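Local coordinates for glycosyl hyrolase, family 3 (Deinococcus radiodurans, PDB 3TEV), which probably hydrolyses O-glycosidic bonds, as a TIM-barrel member of glycoside hydrolase family 3, at residues 36-50 against 67-80. Numbering follows the deposited sequence.
Sequences AAYLREHGIGAVCLF and LREVMGEHALIAID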
loop_
_atom_site.group_PDB
_atom_site.type_symbol
_atom_site.label_atom_id
_atom_site.label_comp_id
_atom_site.label_asym_id
_atom_site.label_seq_id
_atom_site.Cartn_x
_atom_site.Cartn_y
_atom_site.Cartn_z
ATOM N N ALA A 36 -6.700 3.225 21.940
ATOM C CA ALA A 36 -5.346 3.531 22.393
ATOM C C ALA A 36 -4.741 2.327 23.126
ATOM O O ALA A 36 -3.594 1.957 22.865
ATOM C CB ALA A 36 -5.348 4.752 23.298
ATOM N N ALA A 37 -5.514 1.729 24.037
ATOM C CA ALA A 37 -5.042 0.590 24.824
ATOM C C ALA A 37 -4.688 -0.568 23.878
ATOM O O ALA A 37 -3.674 -1.226 24.030
ATOM C CB ALA A 37 -6.118 0.146 25.856
ATOM N N TYR A 38 -5.522 -0.764 22.869
ATOM C CA TYR A 38 -5.332 -1.826 21.894
ATOM C C TYR A 38 -4.082 -1.630 20.998
ATOM O O TYR A 38 -3.300 -2.562 20.826
ATOM C CB TYR A 38 -6.614 -1.910 21.074
ATOM C CG TYR A 38 -6.581 -2.818 19.890
ATOM C CD1 TYR A 38 -6.811 -4.189 20.037
ATOM C CD2 TYR A 38 -6.376 -2.304 18.605
ATOM C CE1 TYR A 38 -6.803 -5.032 18.952
ATOM C CE2 TYR A 38 -6.372 -3.147 17.496
ATOM C CZ TYR A 38 -6.595 -4.507 17.690
ATOM O OH TYR A 38 -6.611 -5.345 16.615
ATOM N N LEU A 39 -3.891 -0.432 20.438
ATOM C CA LEU A 39 -2.662 -0.143 19.697
ATOM C C LEU A 39 -1.404 -0.409 20.535
ATOM O O LEU A 39 -0.434 -1.016 20.071
ATOM C CB LEU A 39 -2.643 1.309 19.221
ATOM C CG LEU A 39 -3.678 1.696 18.158
ATOM C CD1 LEU A 39 -3.867 3.220 18.082
ATOM C CD2 LEU A 39 -3.320 1.099 16.792
ATOM N N ARG A 40 -1.437 0.045 21.782
ATOM C CA ARG A 40 -0.302 -0.060 22.660
ATOM C C ARG A 40 -0.070 -1.533 23.021
ATOM O O ARG A 40 1.045 -2.039 22.919
ATOM C CB ARG A 40 -0.572 0.792 23.892
ATOM C CG ARG A 40 0.638 1.389 24.502
ATOM C CD ARG A 40 0.273 2.224 25.751
ATOM N NE ARG A 40 -0.012 3.640 25.485
ATOM C CZ ARG A 40 0.926 4.541 25.184
ATOM N NH1 ARG A 40 2.203 4.173 25.057
ATOM N NH2 ARG A 40 0.591 5.809 24.984
ATOM N N GLU A 41 -1.137 -2.223 23.392
ATOM C CA GLU A 41 -1.087 -3.651 23.742
ATOM C C GLU A 41 -0.379 -4.534 22.699
ATOM O O GLU A 41 0.408 -5.388 23.064
ATOM C CB GLU A 41 -2.510 -4.168 23.974
ATOM C CG GLU A 41 -2.615 -5.621 24.358
ATOM C CD GLU A 41 -3.993 -5.989 24.911
ATOM O OE1 GLU A 41 -5.024 -5.450 24.418
ATOM O OE2 GLU A 41 -4.033 -6.823 25.845
ATOM N N HIS A 42 -0.647 -4.305 21.414
ATOM C CA HIS A 42 -0.105 -5.149 20.357
ATOM C C HIS A 42 1.080 -4.521 19.635
ATOM O O HIS A 42 1.642 -5.141 18.737
ATOM C CB HIS A 42 -1.221 -5.527 19.348
ATOM C CG HIS A 42 -2.354 -6.267 19.979
ATOM N ND1 HIS A 42 -2.215 -7.545 20.484
ATOM C CD2 HIS A 42 -3.626 -5.893 20.253
ATOM C CE1 HIS A 42 -3.360 -7.937 21.015
ATOM N NE2 HIS A 42 -4.233 -6.955 20.890
ATOM N N GLY A 43 1.446 -3.300 20.019
ATOM C CA GLY A 43 2.538 -2.565 19.370
ATOM C C GLY A 43 2.264 -2.309 17.892
ATOM O O GLY A 43 3.172 -2.381 17.060
ATOM N N ILE A 44 1.014 -2.026 17.544
ATOM C CA ILE A 44 0.664 -1.863 16.148
ATOM C C ILE A 44 1.475 -0.662 15.604
ATOM O O ILE A 44 1.545 0.365 16.232
ATOM C CB ILE A 44 -0.855 -1.596 15.997
ATOM C CG1 ILE A 44 -1.692 -2.745 16.589
ATOM C CG2 ILE A 44 -1.219 -1.221 14.551
ATOM C CD1 ILE A 44 -1.836 -3.918 15.720
ATOM N N GLY A 45 2.098 -0.809 14.450
ATOM C CA GLY A 45 2.968 0.255 13.970
ATOM C C GLY A 45 2.414 1.013 12.771
ATOM O O GLY A 45 3.021 1.987 12.329
ATOM N N ALA A 46 1.265 0.594 12.246
ATOM C CA ALA A 46 0.746 1.243 11.051
ATOM C C ALA A 46 -0.772 1.303 11.064
ATOM O O ALA A 46 -1.427 0.345 11.464
ATOM C CB ALA A 46 1.270 0.553 9.799
ATOM N N VAL A 47 -1.316 2.439 10.633
ATOM C CA VAL A 47 -2.761 2.628 10.516
ATOM C C VAL A 47 -3.087 3.339 9.213
ATOM O O VAL A 47 -2.312 4.187 8.759
ATOM C CB VAL A 47 -3.327 3.493 11.655
ATOM C CG1 VAL A 47 -4.688 4.025 11.259
ATOM C CG2 VAL A 47 -3.413 2.701 12.945
ATOM N N CYS A 48 -4.223 2.999 8.609
ATOM C CA CYS A 48 -4.671 3.689 7.401
ATOM C C CYS A 48 -5.965 4.386 7.752
ATOM O O CYS A 48 -6.825 3.794 8.405
ATOM C CB CYS A 48 -4.860 2.738 6.215
ATOM S SG CYS A 48 -5.220 3.687 4.660
ATOM N N LEU A 49 -6.077 5.651 7.366
ATOM C CA LEU A 49 -7.276 6.446 7.629
ATOM C C LEU A 49 -8.163 6.536 6.398
ATOM O O LEU A 49 -7.673 6.561 5.275
ATOM C CB LEU A 49 -6.896 7.845 8.082
ATOM C CG LEU A 49 -6.010 7.944 9.320
ATOM C CD1 LEU A 49 -5.617 9.376 9.550
ATOM C CD2 LEU A 49 -6.689 7.358 10.560
ATOM N N PHE A 50 -9.471 6.576 6.628
ATOM C CA PHE A 50 -10.479 6.670 5.573
ATOM C C PHE A 50 -11.497 7.763 5.925
ATOM O O PHE A 50 -11.399 8.394 6.975
ATOM C CB PHE A 50 -11.196 5.326 5.414
ATOM C CG PHE A 50 -10.287 4.199 5.036
ATOM C CD1 PHE A 50 -10.050 3.899 3.700
ATOM C CD2 PHE A 50 -9.645 3.448 6.015
ATOM C CE1 PHE A 50 -9.179 2.854 3.346
ATOM C CE2 PHE A 50 -8.781 2.407 5.678
ATOM C CZ PHE A 50 -8.543 2.106 4.348
ATOM N N LEU A 67 -2.237 9.599 17.610
ATOM C CA LEU A 67 -1.724 8.330 17.095
ATOM C C LEU A 67 -0.220 8.291 17.184
ATOM O O LEU A 67 0.355 7.261 17.508
ATOM C CB LEU A 67 -2.147 8.111 15.650
ATOM C CG LEU A 67 -3.599 7.699 15.473
ATOM C CD1 LEU A 67 -4.089 7.961 13.996
ATOM C CD2 LEU A 67 -3.767 6.243 15.913
ATOM N N ARG A 68 0.414 9.422 16.903
ATOM C CA ARG A 68 1.841 9.501 17.000
ATOM C C ARG A 68 2.307 9.344 18.452
ATOM O O ARG A 68 3.345 8.732 18.704
ATOM C CB ARG A 68 2.359 10.818 16.395
ATOM C CG ARG A 68 3.807 11.136 16.762
ATOM C CD ARG A 68 4.788 10.078 16.216
ATOM N NE ARG A 68 6.168 10.421 16.552
ATOM C CZ ARG A 68 6.738 10.188 17.734
ATOM N NH1 ARG A 68 6.054 9.612 18.724
ATOM N NH2 ARG A 68 8.006 10.544 17.930
ATOM N N GLU A 69 1.542 9.891 19.395
ATOM C CA GLU A 69 1.892 9.792 20.806
ATOM C C GLU A 69 1.785 8.344 21.296
ATOM O O GLU A 69 2.670 7.856 21.989
ATOM C CB GLU A 69 1.028 10.733 21.650
ATOM C CG GLU A 69 1.162 10.531 23.161
ATOM C CD GLU A 69 2.543 10.878 23.692
ATOM O OE1 GLU A 69 3.257 11.672 23.035
ATOM O OE2 GLU A 69 2.915 10.367 24.773
ATOM N N VAL A 70 0.717 7.655 20.897
ATOM C CA VAL A 70 0.497 6.267 21.296
ATOM C C VAL A 70 1.473 5.310 20.606
ATOM O O VAL A 70 2.050 4.465 21.257
ATOM C CB VAL A 70 -0.978 5.851 21.041
ATOM C CG1 VAL A 70 -1.233 4.372 21.407
ATOM C CG2 VAL A 70 -1.908 6.756 21.833
HETATM N N MSE A 71 1.675 5.462 19.298
HETATM C CA MSE A 71 2.460 4.505 18.516
HETATM C C MSE A 71 3.985 4.730 18.534
HETATM O O MSE A 71 4.749 3.805 18.252
HETATM C CB MSE A 71 1.950 4.461 17.070
HETATM C CG MSE A 71 0.458 4.094 16.941
HETATM SE SE MSE A 71 -0.223 4.372 15.120
HETATM C CE MSE A 71 0.428 2.754 14.422
ATOM N N GLY A 72 4.434 5.946 18.839
ATOM C CA GLY A 72 5.867 6.215 18.981
ATOM C C GLY A 72 6.513 6.582 17.650
ATOM O O GLY A 72 5.829 6.750 16.631
ATOM N N GLU A 73 7.836 6.678 17.654
ATOM C CA GLU A 73 8.566 7.265 16.540
ATOM C C GLU A 73 8.464 6.516 15.242
ATOM O O GLU A 73 8.662 7.123 14.201
ATOM C CB GLU A 73 10.059 7.448 16.874
ATOM C CG GLU A 73 10.766 6.138 17.262
ATOM C CD GLU A 73 12.260 6.334 17.619
ATOM O OE1 GLU A 73 12.990 7.013 16.860
ATOM O OE2 GLU A 73 12.694 5.795 18.654
ATOM N N HIS A 74 8.188 5.217 15.286
ATOM C CA HIS A 74 8.076 4.417 14.055
ATOM C C HIS A 74 6.699 4.496 13.361
ATOM O O HIS A 74 6.484 3.875 12.310
ATOM C CB HIS A 74 8.441 2.954 14.347
ATOM C CG HIS A 74 9.793 2.795 14.977
ATOM N ND1 HIS A 74 10.934 3.343 14.427
ATOM C CD2 HIS A 74 10.185 2.184 16.125
ATOM C CE1 HIS A 74 11.972 3.058 15.192
ATOM N NE2 HIS A 74 11.545 2.354 16.226
ATOM N N ALA A 75 5.772 5.249 13.950
ATOM C CA ALA A 75 4.408 5.366 13.437
ATOM C C ALA A 75 4.353 5.555 11.915
ATOM O O ALA A 75 4.982 6.470 11.370
ATOM C CB ALA A 75 3.679 6.529 14.123
ATOM N N LEU A 76 3.619 4.682 11.242
ATOM C CA LEU A 76 3.192 4.943 9.867
ATOM C C LEU A 76 1.694 5.266 9.894
ATOM O O LEU A 76 0.863 4.428 10.287
ATOM C CB LEU A 76 3.506 3.772 8.933
ATOM C CG LEU A 76 5.014 3.497 8.761
ATOM C CD1 LEU A 76 5.290 2.061 8.224
ATOM C CD2 LEU A 76 5.735 4.569 7.902
ATOM N N ILE A 77 1.373 6.506 9.536
ATOM C CA ILE A 77 0.004 6.977 9.522
ATOM C C ILE A 77 -0.349 7.319 8.077
ATOM O O ILE A 77 0.101 8.349 7.521
ATOM C CB ILE A 77 -0.232 8.170 10.491
ATOM C CG1 ILE A 77 0.100 7.745 11.925
ATOM C CG2 ILE A 77 -1.711 8.596 10.442
ATOM C CD1 ILE A 77 0.368 8.876 12.929
ATOM N N ALA A 78 -1.120 6.420 7.472
ATOM C CA ALA A 78 -1.428 6.475 6.061
ATOM C C ALA A 78 -2.843 6.982 5.862
ATOM O O ALA A 78 -3.689 6.858 6.749
ATOM C CB ALA A 78 -1.273 5.096 5.422
ATOM N N ILE A 79 -3.094 7.539 4.684
ATOM C CA ILE A 79 -4.438 7.892 4.297
ATOM C C ILE A 79 -4.669 7.401 2.874
ATOM O O ILE A 79 -3.750 7.361 2.058
ATOM C CB ILE A 79 -4.692 9.429 4.410
ATOM C CG1 ILE A 79 -6.175 9.759 4.133
ATOM C CG2 ILE A 79 -3.756 10.214 3.467
ATOM C CD1 ILE A 79 -6.634 11.112 4.689
ATOM N N ASP A 80 -5.902 7.018 2.580
ATOM C CA ASP A 80 -6.248 6.680 1.223
ATOM C C ASP A 80 -6.941 7.879 0.548
ATOM O O ASP A 80 -8.155 8.015 0.645
ATOM C CB ASP A 80 -7.102 5.406 1.172
ATOM C CG ASP A 80 -7.161 4.793 -0.236
ATOM O OD1 ASP A 80 -6.723 5.459 -1.213
ATOM O OD2 ASP A 80 -7.647 3.646 -0.371
HETATM O O HOH W 1 5.479 0.753 11.470
#
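V70 packs against A36, L39 and R40 of the neighbouring helix. Its CG1 is anti to the backbone N (chi1 178°) and enters beside that helix, with CG1 4.0 Å from L39 CB and close to A36 O. The other branch, CG2, meets A36 CB and the end of R40. The arginine chain bends at chi3 (-90°), which brings NH2 to 3.7 Å from V70 CA. V70 O lies over one face of the guanidinium, offset toward its rim.

The next residue, the selenomethionine M71, bends at chi3 and points its CE to the backbone of I44 to A46, near V47. The exact placing of this methyl is doubtful, because it is modelled too close to G45. L67 lies deeper, its CD2 3.7 Å from L39 CD1.

L49 is on the same face of the sheet as V47, I77 and I79. Its CD1 packs against I77 CG2, and its CD2 lies near L67 CD1. On the other face A46 CB meets L76 CB, and C48 SG lies near A78 CB.

Strands 46-49 and 76-79 run parallel, 20° apart. Five backbone hydrogen bonds join these strands and their flanks, from L76 N to G45 O through to the longer D80 N to L49 O, 3.3 Å. The bond from L49 N to A78 O is short at 2.7 Å. Strand 22-24 continues the sheet beyond A46 and C48, and N127 and W128 continue it beyond I77 and I79. Strand 46-49, helix 57-71 and strand 76-79 form a beta-alpha-beta crossover, as built by successive beta/alpha units of the TIM barrel, with helices 33-42 and 57-71 side by side outside the strands.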